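Local coordinates for protein TBC1 domain family member 22A (Homo sapiens, PDB 2QFZ) that may act as a GTPase-activating protein for Rab family proteins, and is here represented by its Rab-GAP TBC domain, at residues A[31-36]-A[57-62]; A[64-69]-A[76-81]; A[158-163]-A[262-267]; A[152-157]-A[189-194]. All blocks are in the same frame, centred on the assembly; numbering follows the deposited sequence.

Contact 1 (A[31-36]-A[57-62]); sequences QLLAGP and PMTWKL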
loop_
_atom_site.group_PDB
_atom_site.type_symbol
_atom_site.label_atom_id
_atom_site.label_comp_id
_atom_site.label_asym_id
_atom_site.label_seq_id
_atom_site.Cartn_x
_atom_site.Cartn_y
_atom_site.Cartn_z
ATOM N N GLN A 31 17.707 -18.136 -4.344
ATOM C CA GLN A 31 18.007 -18.907 -5.526
ATOM C C GLN A 31 17.225 -18.399 -6.725
ATOM O O GLN A 31 17.804 -18.250 -7.798
ATOM C CB GLN A 31 17.751 -20.388 -5.304
ATOM C CG GLN A 31 18.696 -21.245 -6.120
ATOM C CD GLN A 31 18.429 -22.715 -5.979
ATOM O OE1 GLN A 31 17.964 -23.183 -4.933
ATOM N NE2 GLN A 31 18.741 -23.473 -7.035
ATOM N N LEU A 32 15.922 -18.120 -6.549
ATOM C CA LEU A 32 15.113 -17.471 -7.623
ATOM C C LEU A 32 15.685 -16.124 -8.045
ATOM O O LEU A 32 15.844 -15.879 -9.228
ATOM C CB LEU A 32 13.640 -17.250 -7.230
ATOM C CG LEU A 32 12.670 -18.402 -7.472
ATOM C CD1 LEU A 32 11.353 -18.134 -6.765
ATOM C CD2 LEU A 32 12.464 -18.577 -8.950
ATOM N N LEU A 33 15.963 -15.250 -7.073
ATOM C CA LEU A 33 16.505 -13.936 -7.382
ATOM C C LEU A 33 17.852 -13.940 -8.148
ATOM O O LEU A 33 18.161 -12.978 -8.826
ATOM C CB LEU A 33 16.680 -13.117 -6.114
ATOM C CG LEU A 33 15.477 -12.859 -5.202
ATOM C CD1 LEU A 33 15.846 -11.714 -4.303
ATOM C CD2 LEU A 33 14.228 -12.605 -6.018
ATOM N N ALA A 34 18.665 -14.989 -7.997
ATOM C CA ALA A 34 19.986 -15.036 -8.631
ATOM C C ALA A 34 19.907 -15.360 -10.124
ATOM O O ALA A 34 20.823 -15.075 -10.868
ATOM C CB ALA A 34 20.913 -16.039 -7.894
ATOM N N GLY A 35 18.802 -15.948 -10.559
ATOM C CA GLY A 35 18.541 -16.097 -11.985
ATOM C C GLY A 35 19.292 -17.267 -12.605
ATOM O O GLY A 35 19.344 -18.341 -12.003
ATOM N N PRO A 36 19.903 -17.065 -13.804
ATOM C CA PRO A 36 20.130 -15.830 -14.566
ATOM C C PRO A 36 18.889 -15.050 -15.068
ATOM O O PRO A 36 18.966 -13.858 -15.230
ATOM C CB PRO A 36 20.952 -16.330 -15.764
ATOM C CG PRO A 36 20.538 -17.711 -15.935
ATOM C CD PRO A 36 20.475 -18.211 -14.528
ATOM N N PRO A 57 13.150 -6.093 -0.257
ATOM C CA PRO A 57 13.400 -5.012 -1.191
ATOM C C PRO A 57 13.578 -5.440 -2.657
ATOM O O PRO A 57 12.932 -4.864 -3.532
ATOM C CB PRO A 57 14.690 -4.361 -0.633
ATOM C CG PRO A 57 14.581 -4.680 0.869
ATOM C CD PRO A 57 14.114 -6.080 0.857
ATOM N N MET A 58 14.457 -6.394 -2.950
ATOM C CA MET A 58 14.623 -6.810 -4.370
ATOM C C MET A 58 13.384 -7.563 -4.914
ATOM O O MET A 58 13.061 -7.462 -6.103
ATOM C CB MET A 58 15.872 -7.679 -4.513
ATOM C CG MET A 58 16.199 -8.176 -5.938
ATOM S SD MET A 58 16.287 -6.923 -7.260
ATOM C CE MET A 58 17.653 -5.890 -6.672
ATOM N N THR A 59 12.741 -8.392 -4.075
ATOM C CA THR A 59 11.502 -9.064 -4.495
ATOM C C THR A 59 10.415 -8.046 -4.917
ATOM O O THR A 59 9.879 -8.144 -6.015
ATOM C CB THR A 59 10.991 -10.054 -3.437
ATOM O OG1 THR A 59 12.008 -11.007 -3.132
ATOM C CG2 THR A 59 9.747 -10.826 -3.928
ATOM N N TRP A 60 10.119 -7.058 -4.072
ATOM C CA TRP A 60 9.180 -5.991 -4.456
ATOM C C TRP A 60 9.552 -5.282 -5.758
ATOM O O TRP A 60 8.687 -5.003 -6.631
ATOM C CB TRP A 60 9.053 -4.958 -3.327
ATOM C CG TRP A 60 8.173 -5.352 -2.198
ATOM C CD1 TRP A 60 7.837 -6.601 -1.823
ATOM C CD2 TRP A 60 7.529 -4.465 -1.260
ATOM N NE1 TRP A 60 6.984 -6.571 -0.748
ATOM C CE2 TRP A 60 6.780 -5.272 -0.375
ATOM C CE3 TRP A 60 7.433 -3.078 -1.148
ATOM C CZ2 TRP A 60 5.982 -4.737 0.637
ATOM C CZ3 TRP A 60 6.646 -2.538 -0.129
ATOM C CH2 TRP A 60 5.941 -3.370 0.756
ATOM N N LYS A 61 10.827 -4.972 -5.903
ATOM C CA LYS A 61 11.310 -4.394 -7.155
ATOM C C LYS A 61 11.086 -5.265 -8.374
ATOM O O LYS A 61 10.735 -4.748 -9.440
ATOM C CB LYS A 61 12.768 -3.984 -7.055
ATOM C CG LYS A 61 12.963 -2.805 -6.136
ATOM C CD LYS A 61 14.452 -2.430 -5.985
ATOM C CE LYS A 61 14.670 -1.762 -4.652
ATOM N NZ LYS A 61 16.023 -1.158 -4.596
ATOM N N LEU A 62 11.272 -6.571 -8.249
ATOM C CA LEU A 62 11.021 -7.457 -9.381
ATOM C C LEU A 62 9.531 -7.673 -9.684
ATOM O O LEU A 62 9.126 -7.660 -10.867
ATOM C CB LEU A 62 11.710 -8.805 -9.224
ATOM C CG LEU A 62 13.222 -8.736 -9.318
ATOM C CD1 LEU A 62 13.842 -10.026 -8.748
ATOM C CD2 LEU A 62 13.682 -8.443 -10.795
#
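Leu33 reaches from the last turn of helix 25-34 to helix 56-63, where it meets Met58, Thr59 and Leu62. Its two methyl groups divide the work. CD1 goes to Met58 and lies 3.9 Å from Met58 CG and 4.0 Å from Met58 CB. CD2 goes to Leu62 and lies 3.8 Å from Leu62 CD1. The backbones stay well apart, with 7.6 Å between Leu33 CA and Thr59 CA, so the leucine side chain spans the interval.

Each partner is met at a different angle. Leu33 and Met58 run past each other in opposite senses. The thioether of Met58 then bends off, so its inner carbons do the touching. With chi1 at -179°, CG of Met58 stands anti to the backbone N, which sets it beside CD1. Thr59 lies nearly square to Leu33, and its OG1 is 4.0 Å from Leu33 CD2. This is packing against a methyl; the hydroxyl is hydrogen-bonded to Val55 O, one turn back. Leu62 crosses Leu33 at a slant.

An alanine here would remove both methyls and would probably leave a gap facing Met58, Thr59 and Leu62, with the two helices joined less firmly.

Two residues after Leu33, Gly35 leaves the helix with positive phi. Leu33 O accepts a hydrogen bond from NH1 of Arg74, the first residue of helix 74-91. Helix 40-47 also joins in: Leu43 touches Leu33 and Ser47 touches Thr59. The contact thus brings the N-terminal helix 25-34 onto helix 56-63, with helix 40-47 beside both.

Contact 2 (A[64-69]-A[76-81]); sequences SGYLPA and ATLQRK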
loop_
_atom_site.group_PDB
_atom_site.type_symbol
_atom_site.label_atom_id
_atom_site.label_comp_id
_atom_site.label_asym_id
_atom_site.label_seq_id
_atom_site.Cartn_x
_atom_site.Cartn_y
_atom_site.Cartn_z
ATOM N N SER A 64 6.983 -5.746 -8.966
ATOM C CA SER A 64 6.391 -4.538 -9.516
ATOM C C SER A 64 6.849 -4.192 -10.935
ATOM O O SER A 64 6.337 -3.234 -11.517
ATOM C CB SER A 64 6.763 -3.353 -8.668
ATOM O OG SER A 64 8.142 -3.063 -8.892
ATOM N N GLY A 65 7.836 -4.909 -11.463
ATOM C CA GLY A 65 8.396 -4.621 -12.781
ATOM C C GLY A 65 9.379 -3.463 -12.847
ATOM O O GLY A 65 9.678 -2.956 -13.925
ATOM N N TYR A 66 9.871 -3.013 -11.708
ATOM C CA TYR A 66 10.847 -1.907 -11.685
ATOM C C TYR A 66 12.209 -2.406 -12.220
ATOM O O TYR A 66 12.867 -1.733 -13.019
ATOM C CB TYR A 66 10.954 -1.359 -10.258
ATOM C CG TYR A 66 11.956 -0.264 -10.039
ATOM C CD1 TYR A 66 11.997 0.840 -10.868
ATOM C CD2 TYR A 66 12.864 -0.325 -8.966
ATOM C CE1 TYR A 66 12.959 1.875 -10.661
ATOM C CE2 TYR A 66 13.801 0.703 -8.742
ATOM C CZ TYR A 66 13.841 1.794 -9.614
ATOM O OH TYR A 66 14.732 2.826 -9.413
ATOM N N LEU A 67 12.617 -3.584 -11.763
ATOM C CA LEU A 67 13.809 -4.197 -12.230
ATOM C C LEU A 67 13.463 -5.421 -13.064
ATOM O O LEU A 67 12.484 -6.117 -12.770
ATOM C CB LEU A 67 14.714 -4.582 -11.077
ATOM C CG LEU A 67 15.391 -3.407 -10.352
ATOM C CD1 LEU A 67 16.381 -3.937 -9.354
ATOM C CD2 LEU A 67 16.057 -2.427 -11.303
ATOM N N PRO A 68 14.259 -5.664 -14.119
ATOM C CA PRO A 68 14.131 -6.818 -15.027
ATOM C C PRO A 68 14.472 -8.143 -14.383
ATOM O O PRO A 68 15.301 -8.184 -13.457
ATOM C CB PRO A 68 15.115 -6.489 -16.155
ATOM C CG PRO A 68 16.057 -5.495 -15.586
ATOM C CD PRO A 68 15.345 -4.760 -14.520
ATOM N N ALA A 69 13.807 -9.195 -14.868
ATOM C CA ALA A 69 14.024 -10.574 -14.453
ATOM C C ALA A 69 15.443 -11.052 -14.774
ATOM O O ALA A 69 16.016 -11.852 -14.032
ATOM C CB ALA A 69 13.003 -11.481 -15.123
ATOM N N ALA A 76 22.303 -1.721 -14.848
ATOM C CA ALA A 76 22.154 -0.633 -15.848
ATOM C C ALA A 76 20.756 -0.034 -15.816
ATOM O O ALA A 76 20.600 1.184 -15.862
ATOM C CB ALA A 76 22.475 -1.154 -17.290
ATOM N N THR A 77 19.731 -0.888 -15.739
ATOM C CA THR A 77 18.371 -0.422 -15.640
ATOM C C THR A 77 18.112 0.429 -14.377
ATOM O O THR A 77 17.474 1.487 -14.420
ATOM C CB THR A 77 17.368 -1.603 -15.657
ATOM O OG1 THR A 77 17.531 -2.370 -16.839
ATOM C CG2 THR A 77 15.944 -1.068 -15.621
ATOM N N LEU A 78 18.596 -0.044 -13.248
ATOM C CA LEU A 78 18.474 0.702 -11.986
ATOM C C LEU A 78 19.170 2.042 -12.072
ATOM O O LEU A 78 18.605 3.068 -11.722
ATOM C CB LEU A 78 19.080 -0.145 -10.838
ATOM C CG LEU A 78 18.794 0.276 -9.391
ATOM C CD1 LEU A 78 17.328 0.373 -9.166
ATOM C CD2 LEU A 78 19.429 -0.720 -8.414
ATOM N N GLN A 79 20.434 2.051 -12.469
ATOM C CA GLN A 79 21.110 3.316 -12.612
ATOM C C GLN A 79 20.384 4.256 -13.588
ATOM O O GLN A 79 20.255 5.432 -13.331
ATOM C CB GLN A 79 22.572 3.138 -13.043
ATOM C CG GLN A 79 23.359 4.425 -12.837
ATOM C CD GLN A 79 24.684 4.503 -13.617
ATOM O OE1 GLN A 79 24.741 4.219 -14.822
ATOM N NE2 GLN A 79 25.753 4.942 -12.923
ATOM N N ARG A 80 19.917 3.753 -14.713
ATOM C CA ARG A 80 19.244 4.667 -15.672
ATOM C C ARG A 80 17.907 5.205 -15.142
ATOM O O ARG A 80 17.628 6.387 -15.297
ATOM C CB ARG A 80 19.119 4.011 -17.049
ATOM C CG ARG A 80 20.523 3.749 -17.604
ATOM C CD ARG A 80 20.596 3.551 -19.021
ATOM N NE ARG A 80 20.781 2.174 -19.460
ATOM C CZ ARG A 80 21.759 1.739 -20.278
ATOM N NH1 ARG A 80 21.779 0.482 -20.657
ATOM N NH2 ARG A 80 22.724 2.526 -20.684
ATOM N N LYS A 81 17.116 4.366 -14.469
ATOM C CA LYS A 81 15.834 4.854 -13.878
ATOM C C LYS A 81 16.082 5.834 -12.745
ATOM O O LYS A 81 15.377 6.811 -12.605
ATOM C CB LYS A 81 14.956 3.694 -13.443
ATOM C CG LYS A 81 14.395 2.890 -14.587
ATOM C CD LYS A 81 13.400 1.872 -14.118
ATOM C CE LYS A 81 12.839 1.025 -15.255
ATOM N NZ LYS A 81 11.827 0.008 -14.789
#
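Leu78 and Lys81 come obliquely to the Tyr66 ring from the same side of its plane, Leu78 near CE2 and the hydroxyl, Lys81 near CE1. This is the tight part of the contact. Tyr66 CE2 lies 3.6 Å from Leu78 CD1, the two side chains standing nearly perpendicular. Lys81 runs past the ring in the opposite sense, with CD 3.5 Å from Tyr66 CE1. Its chain is extended beyond CG and carries the ammonium back to the loop, where Lys81 NZ donates a hydrogen bond of 2.7 Å to Tyr66 O. The C=O...N angle is 125°, and the donor is tilted 23° from the carbonyl plane. Leu67 adds its CD2 at 3.7 Å from Leu78 CD1.

The loop follows a Schellman motif that ends helix 56-63, with Gly65 at its positive phi. Helix 74-91, a few residues on, runs back past this loop. Tyr66 OH is hydrogen-bonded to Asp190 OD1 on helix 181-200, and the ring also meets Trp193. A leucine in place of Tyr66 would lose the hydroxyl and would probably leave Asp190 without this partner and the Lys81 chain less well packed.

Pro68 and Thr77 engage less surface, meeting by their ends. Pro68 CG lies 3.7 Å from Thr77 OG1, a packing contact with a ring carbon; the hydroxyl is hydrogen-bonded to Arg73 O. Gly65 is solvent-exposed, its O 3.8 Å from Lys81 NZ.

Contact 3 (A[158-163]-A[262-267]); sequences FVVFIC and CTIRLW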
loop_
_atom_site.group_PDB
_atom_site.type_symbol
_atom_site.label_atom_id
_atom_site.label_comp_id
_atom_site.label_asym_id
_atom_site.label_seq_id
_atom_site.Cartn_x
_atom_site.Cartn_y
_atom_site.Cartn_z
ATOM N N PHE A 158 9.252 3.133 1.179
ATOM C CA PHE A 158 10.392 3.844 1.708
ATOM C C PHE A 158 10.965 3.056 2.883
ATOM O O PHE A 158 12.170 2.875 2.976
ATOM C CB PHE A 158 10.011 5.283 2.123
ATOM C CG PHE A 158 11.127 6.023 2.819
ATOM C CD1 PHE A 158 12.100 6.718 2.070
ATOM C CD2 PHE A 158 11.239 5.983 4.212
ATOM C CE1 PHE A 158 13.163 7.399 2.734
ATOM C CE2 PHE A 158 12.291 6.624 4.879
ATOM C CZ PHE A 158 13.244 7.350 4.143
ATOM N N VAL A 159 10.091 2.572 3.771
ATOM C CA VAL A 159 10.527 1.831 4.944
ATOM C C VAL A 159 11.164 0.504 4.534
ATOM O O VAL A 159 12.231 0.170 5.003
ATOM C CB VAL A 159 9.369 1.648 5.967
ATOM C CG1 VAL A 159 9.696 0.546 6.954
ATOM C CG2 VAL A 159 9.078 2.984 6.662
ATOM N N VAL A 160 10.540 -0.218 3.617
ATOM C CA VAL A 160 11.106 -1.466 3.121
ATOM C C VAL A 160 12.504 -1.213 2.525
ATOM O O VAL A 160 13.477 -1.895 2.915
ATOM C CB VAL A 160 10.120 -2.192 2.131
ATOM C CG1 VAL A 160 10.789 -3.271 1.282
ATOM C CG2 VAL A 160 8.954 -2.791 2.914
ATOM N N PHE A 161 12.611 -0.218 1.634
ATOM C CA PHE A 161 13.864 0.056 0.948
ATOM C C PHE A 161 14.946 0.659 1.862
ATOM O O PHE A 161 16.088 0.265 1.764
ATOM C CB PHE A 161 13.674 0.927 -0.309
ATOM C CG PHE A 161 12.736 0.352 -1.329
ATOM C CD1 PHE A 161 12.501 -1.016 -1.430
ATOM C CD2 PHE A 161 12.116 1.192 -2.248
ATOM C CE1 PHE A 161 11.620 -1.530 -2.403
ATOM C CE2 PHE A 161 11.238 0.676 -3.221
ATOM C CZ PHE A 161 11.009 -0.704 -3.298
ATOM N N ILE A 162 14.596 1.547 2.793
ATOM C CA ILE A 162 15.604 2.091 3.696
ATOM C C ILE A 162 16.120 1.024 4.659
ATOM O O ILE A 162 17.270 1.083 5.078
ATOM C CB ILE A 162 15.120 3.361 4.433
ATOM C CG1 ILE A 162 16.341 4.157 4.937
ATOM C CG2 ILE A 162 14.163 3.028 5.594
ATOM C CD1 ILE A 162 16.117 5.620 5.048
ATOM N N CYS A 163 15.292 0.013 4.959
ATOM C CA CYS A 163 15.671 -1.063 5.865
ATOM C C CYS A 163 16.761 -2.003 5.322
ATOM O O CYS A 163 17.309 -2.776 6.082
ATOM C CB CYS A 163 14.445 -1.885 6.315
ATOM S SG CYS A 163 13.483 -1.104 7.676
ATOM N N CYS A 262 1.746 -4.408 9.378
ATOM C CA CYS A 262 0.713 -5.196 8.719
ATOM C C CYS A 262 0.546 -4.846 7.228
ATOM O O CYS A 262 0.296 -5.724 6.410
ATOM C CB CYS A 262 -0.616 -5.036 9.477
ATOM S SG CYS A 262 -0.501 -5.755 11.118
ATOM N N THR A 263 0.629 -3.568 6.899
ATOM C CA THR A 263 0.462 -3.103 5.501
ATOM C C THR A 263 1.625 -3.733 4.657
ATOM O O THR A 263 1.423 -4.215 3.550
ATOM C CB THR A 263 0.487 -1.556 5.425
ATOM O OG1 THR A 263 -0.678 -0.989 6.073
ATOM C CG2 THR A 263 0.596 -1.017 3.931
ATOM N N ILE A 264 2.824 -3.782 5.229
ATOM C CA ILE A 264 3.980 -4.319 4.508
ATOM C C ILE A 264 3.717 -5.779 4.163
ATOM O O ILE A 264 3.880 -6.201 3.034
ATOM C CB ILE A 264 5.334 -4.083 5.302
ATOM C CG1 ILE A 264 5.675 -2.623 5.234
ATOM C CG2 ILE A 264 6.465 -4.997 4.751
ATOM C CD1 ILE A 264 6.805 -2.117 6.193
ATOM N N ARG A 265 3.235 -6.558 5.127
ATOM C CA ARG A 265 2.915 -7.938 4.864
ATOM C C ARG A 265 1.803 -8.163 3.793
ATOM O O ARG A 265 1.941 -8.981 2.852
ATOM C CB ARG A 265 2.591 -8.629 6.187
ATOM C CG ARG A 265 2.157 -10.051 6.079
ATOM C CD ARG A 265 3.118 -10.961 5.283
ATOM N NE ARG A 265 2.473 -12.230 5.103
ATOM C CZ ARG A 265 1.701 -12.567 4.083
ATOM N NH1 ARG A 265 1.513 -11.762 3.037
ATOM N NH2 ARG A 265 1.123 -13.761 4.092
ATOM N N LEU A 266 0.707 -7.447 3.974
ATOM C CA LEU A 266 -0.385 -7.347 3.037
ATOM C C LEU A 266 0.111 -7.040 1.615
ATOM O O LEU A 266 -0.331 -7.692 0.643
ATOM C CB LEU A 266 -1.335 -6.250 3.526
ATOM C CG LEU A 266 -2.859 -6.325 3.330
ATOM C CD1 LEU A 266 -3.508 -7.492 4.056
ATOM C CD2 LEU A 266 -3.520 -4.951 3.787
ATOM N N TRP A 267 1.056 -6.099 1.478
ATOM C CA TRP A 267 1.520 -5.718 0.120
ATOM C C TRP A 267 2.404 -6.789 -0.537
ATOM O O TRP A 267 2.474 -6.793 -1.763
ATOM C CB TRP A 267 2.174 -4.314 0.071
ATOM C CG TRP A 267 1.206 -3.167 0.259
ATOM C CD1 TRP A 267 -0.068 -3.221 0.744
ATOM C CD2 TRP A 267 1.468 -1.792 0.003
ATOM N NE1 TRP A 267 -0.617 -1.950 0.791
ATOM C CE2 TRP A 267 0.318 -1.066 0.342
ATOM C CE3 TRP A 267 2.563 -1.103 -0.523
ATOM C CZ2 TRP A 267 0.240 0.311 0.185
ATOM C CZ3 TRP A 267 2.479 0.264 -0.664
ATOM C CH2 TRP A 267 1.356 0.953 -0.306
#
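Ile264 points from helix 260-270 at Val159 and Val160 of helix 150-162, and the contact across the helices is made of apolar side-chain carbons, mostly methyls. Ile264 uses two branches. CG2 lies 3.8 Å from Val160 CG2, while CD1 lies 4.0 Å from both Val160 CG2 and Val159 CG1. Val160 and Ile264 lie side by side, pointing opposite ways. Val159 instead lies roughly perpendicular to Ile264. With chi1 at -72°, CG1 of Ile264 sits anti to the carbonyl carbon, and CD1 extends from it to the two valines. These side chains bridge a spacing of 7.8 Å between Val160 CA and Ile264 CA.

The hydrogen bonds belong to each helix separately. Ile162 N bonds to Phe158 O, and Trp267 N bonds to Thr263 O. Within helix 260-270 a methyl also lies over a ring: CG2 of Thr263 sits 3.4 Å above one face of Trp267, offset toward its rim.

The small apolar patch is partly buried. Helix 56-63 closes in on it, as Arg56 touches both Val160 and Ile264, and Trp60 touches Val160. It is one of the helix-to-helix contacts, between segments far apart in sequence, of the all-helical TBC domain.

Contact 4 (A[152-157]-A[189-194]); sequences DLVTPF and ADTYWC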
loop_
_atom_site.group_PDB
_atom_site.type_symbol
_atom_site.label_atom_id
_atom_site.label_comp_id
_atom_site.label_asym_id
_atom_site.label_seq_id
_atom_site.Cartn_x
_atom_site.Cartn_y
_atom_site.Cartn_z
ATOM N N ASP A 152 0.266 8.390 2.113
ATOM C CA ASP A 152 0.441 7.104 2.834
ATOM C C ASP A 152 1.087 5.997 1.964
ATOM O O ASP A 152 1.872 5.155 2.450
ATOM C CB ASP A 152 -0.920 6.558 3.322
ATOM C CG ASP A 152 -1.303 7.021 4.736
ATOM O OD1 ASP A 152 -0.422 7.464 5.520
ATOM O OD2 ASP A 152 -2.514 6.893 5.069
ATOM N N LEU A 153 0.758 5.978 0.695
ATOM C CA LEU A 153 1.295 4.936 -0.175
ATOM C C LEU A 153 2.819 5.046 -0.375
ATOM O O LEU A 153 3.447 4.089 -0.827
ATOM C CB LEU A 153 0.535 4.899 -1.504
ATOM C CG LEU A 153 -0.988 4.892 -1.385
ATOM C CD1 LEU A 153 -1.593 4.804 -2.741
ATOM C CD2 LEU A 153 -1.534 3.823 -0.515
ATOM N N VAL A 154 3.420 6.186 -0.002
ATOM C CA VAL A 154 4.880 6.344 -0.036
ATOM C C VAL A 154 5.549 5.479 1.045
ATOM O O VAL A 154 6.603 4.911 0.824
ATOM C CB VAL A 154 5.326 7.842 0.200
ATOM C CG1 VAL A 154 6.884 7.967 0.213
ATOM C CG2 VAL A 154 4.726 8.784 -0.839
ATOM N N THR A 155 4.929 5.408 2.223
ATOM C CA THR A 155 5.594 4.867 3.437
ATOM C C THR A 155 6.067 3.402 3.362
ATOM O O THR A 155 7.169 3.101 3.781
ATOM C CB THR A 155 4.695 5.092 4.699
ATOM O OG1 THR A 155 4.231 6.449 4.694
ATOM C CG2 THR A 155 5.433 4.780 6.007
ATOM N N PRO A 156 5.234 2.471 2.854
ATOM C CA PRO A 156 5.748 1.120 2.812
ATOM C C PRO A 156 6.965 0.910 1.882
ATOM O O PRO A 156 7.899 0.209 2.244
ATOM C CB PRO A 156 4.536 0.320 2.349
ATOM C CG PRO A 156 3.384 1.207 2.720
ATOM C CD PRO A 156 3.842 2.519 2.399
ATOM N N PHE A 157 6.963 1.509 0.705
ATOM C CA PHE A 157 8.137 1.412 -0.168
ATOM C C PHE A 157 9.404 1.997 0.539
ATOM O O PHE A 157 10.461 1.401 0.560
ATOM C CB PHE A 157 7.836 2.109 -1.488
ATOM C CG PHE A 157 6.762 1.449 -2.283
ATOM C CD1 PHE A 157 6.980 0.209 -2.847
ATOM C CD2 PHE A 157 5.540 2.048 -2.466
ATOM C CE1 PHE A 157 6.001 -0.426 -3.610
ATOM C CE2 PHE A 157 4.544 1.408 -3.227
ATOM C CZ PHE A 157 4.789 0.184 -3.804
ATOM N N ALA A 189 14.508 7.565 -5.305
ATOM C CA ALA A 189 14.165 7.225 -6.702
ATOM C C ALA A 189 13.405 5.898 -6.776
ATOM O O ALA A 189 12.402 5.799 -7.453
ATOM C CB ALA A 189 15.441 7.121 -7.603
ATOM N N ASP A 190 13.930 4.884 -6.103
ATOM C CA ASP A 190 13.299 3.548 -6.040
ATOM C C ASP A 190 11.857 3.658 -5.503
ATOM O O ASP A 190 10.905 3.103 -6.064
ATOM C CB ASP A 190 14.150 2.612 -5.143
ATOM C CG ASP A 190 15.561 2.300 -5.740
ATOM O OD1 ASP A 190 15.917 2.793 -6.886
ATOM O OD2 ASP A 190 16.304 1.515 -5.076
ATOM N N THR A 191 11.706 4.438 -4.448
ATOM C CA THR A 191 10.401 4.664 -3.811
ATOM C C THR A 191 9.426 5.340 -4.781
ATOM O O THR A 191 8.247 4.894 -4.924
ATOM C CB THR A 191 10.560 5.451 -2.531
ATOM O OG1 THR A 191 11.385 4.708 -1.647
ATOM C CG2 THR A 191 9.198 5.723 -1.834
ATOM N N TYR A 192 9.904 6.358 -5.495
ATOM C CA TYR A 192 9.060 7.042 -6.523
ATOM C C TYR A 192 8.600 6.068 -7.608
ATOM O O TYR A 192 7.420 6.059 -7.962
ATOM C CB TYR A 192 9.776 8.267 -7.144
ATOM C CG TYR A 192 9.021 8.951 -8.276
ATOM C CD1 TYR A 192 8.124 10.005 -8.029
ATOM C CD2 TYR A 192 9.184 8.536 -9.590
ATOM C CE1 TYR A 192 7.439 10.598 -9.046
ATOM C CE2 TYR A 192 8.472 9.136 -10.612
ATOM C CZ TYR A 192 7.609 10.159 -10.334
ATOM O OH TYR A 192 6.931 10.753 -11.373
ATOM N N TRP A 193 9.520 5.291 -8.185
ATOM C CA TRP A 193 9.136 4.447 -9.318
ATOM C C TRP A 193 8.188 3.325 -8.923
ATOM O O TRP A 193 7.267 3.004 -9.657
ATOM C CB TRP A 193 10.365 3.895 -10.061
ATOM C CG TRP A 193 11.135 4.947 -10.817
ATOM C CD1 TRP A 193 12.407 5.361 -10.561
ATOM C CD2 TRP A 193 10.674 5.739 -11.930
ATOM N NE1 TRP A 193 12.783 6.308 -11.447
ATOM C CE2 TRP A 193 11.733 6.582 -12.292
ATOM C CE3 TRP A 193 9.473 5.805 -12.655
ATOM C CZ2 TRP A 193 11.639 7.509 -13.363
ATOM C CZ3 TRP A 193 9.378 6.720 -13.733
ATOM C CH2 TRP A 193 10.457 7.552 -14.068
ATOM N N CYS A 194 8.410 2.740 -7.764
ATOM C CA CYS A 194 7.577 1.637 -7.273
ATOM C C CYS A 194 6.195 2.109 -6.844
ATOM O O CYS A 194 5.206 1.488 -7.216
ATOM C CB CYS A 194 8.318 0.862 -6.178
ATOM S SG CYS A 194 9.654 -0.180 -6.885
#
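Helices 150-162 and 181-200 meet near Phe157 and Thr191, with short-segment axes 9.2 Å apart at closest and an angle of 125° between their directions. The backbones come close here, at 5.4 Å from Phe157 CA to Thr191 CA. This is a buried helix pair in the all-helical Rab-GAP TBC domain. Helix 150-162 is kinked at Pro156, whose N makes no bond to the preceding turn.

Thr191 fits between Val154 and Phe157. Its CG2 lies 3.8 Å from both Val154 CG1 and Val154 O, and 3.9 Å from Phe157 CB. The side chains of Val154 and Thr191 are set almost square to each other. With chi1 at -60° for OG1, CG2 stands anti to the backbone N, where it meets Val154 and Phe157. The OG1 of Thr191 is hydrogen-bonded to Ile187 O, one turn earlier, so the hydroxyl has a partner within its own helix.

Phe157 packs against Cys194. The ring also meets Trp267 of helix 260-270 and touches Leu198. Cys194 brings side chain and backbone to the ring: its CB lies 3.6 Å from Phe157 CD1, and its carbonyl carbon C sits over one face, 3.9 Å above the plane and offset toward the rim.

How the contacts relate
From the N terminus, contact 1 closes first and brings helix 25-34 to helix 56-63. Contact 2 follows directly, closing the short connection to helix 74-91; Lys61 O and Leu67 N probably hydrogen-bond between the two. Neither encloses the other, and both precede the remaining pair. Contacts 3 and 4 share helix 150-162 and cross. Contact 4 closes at helix 181-200, while the long loop of contact 3 stays open until helix 260-270. Side chains then tie the groups together. A salt bridge from Lys61 NZ to Asp190 OD2 joins contact 1 to contact 4. Trp193 NE1 probably hydrogen-bonds Lys81 O of contact 2. Trp60 packs against both Val160 and Phe157.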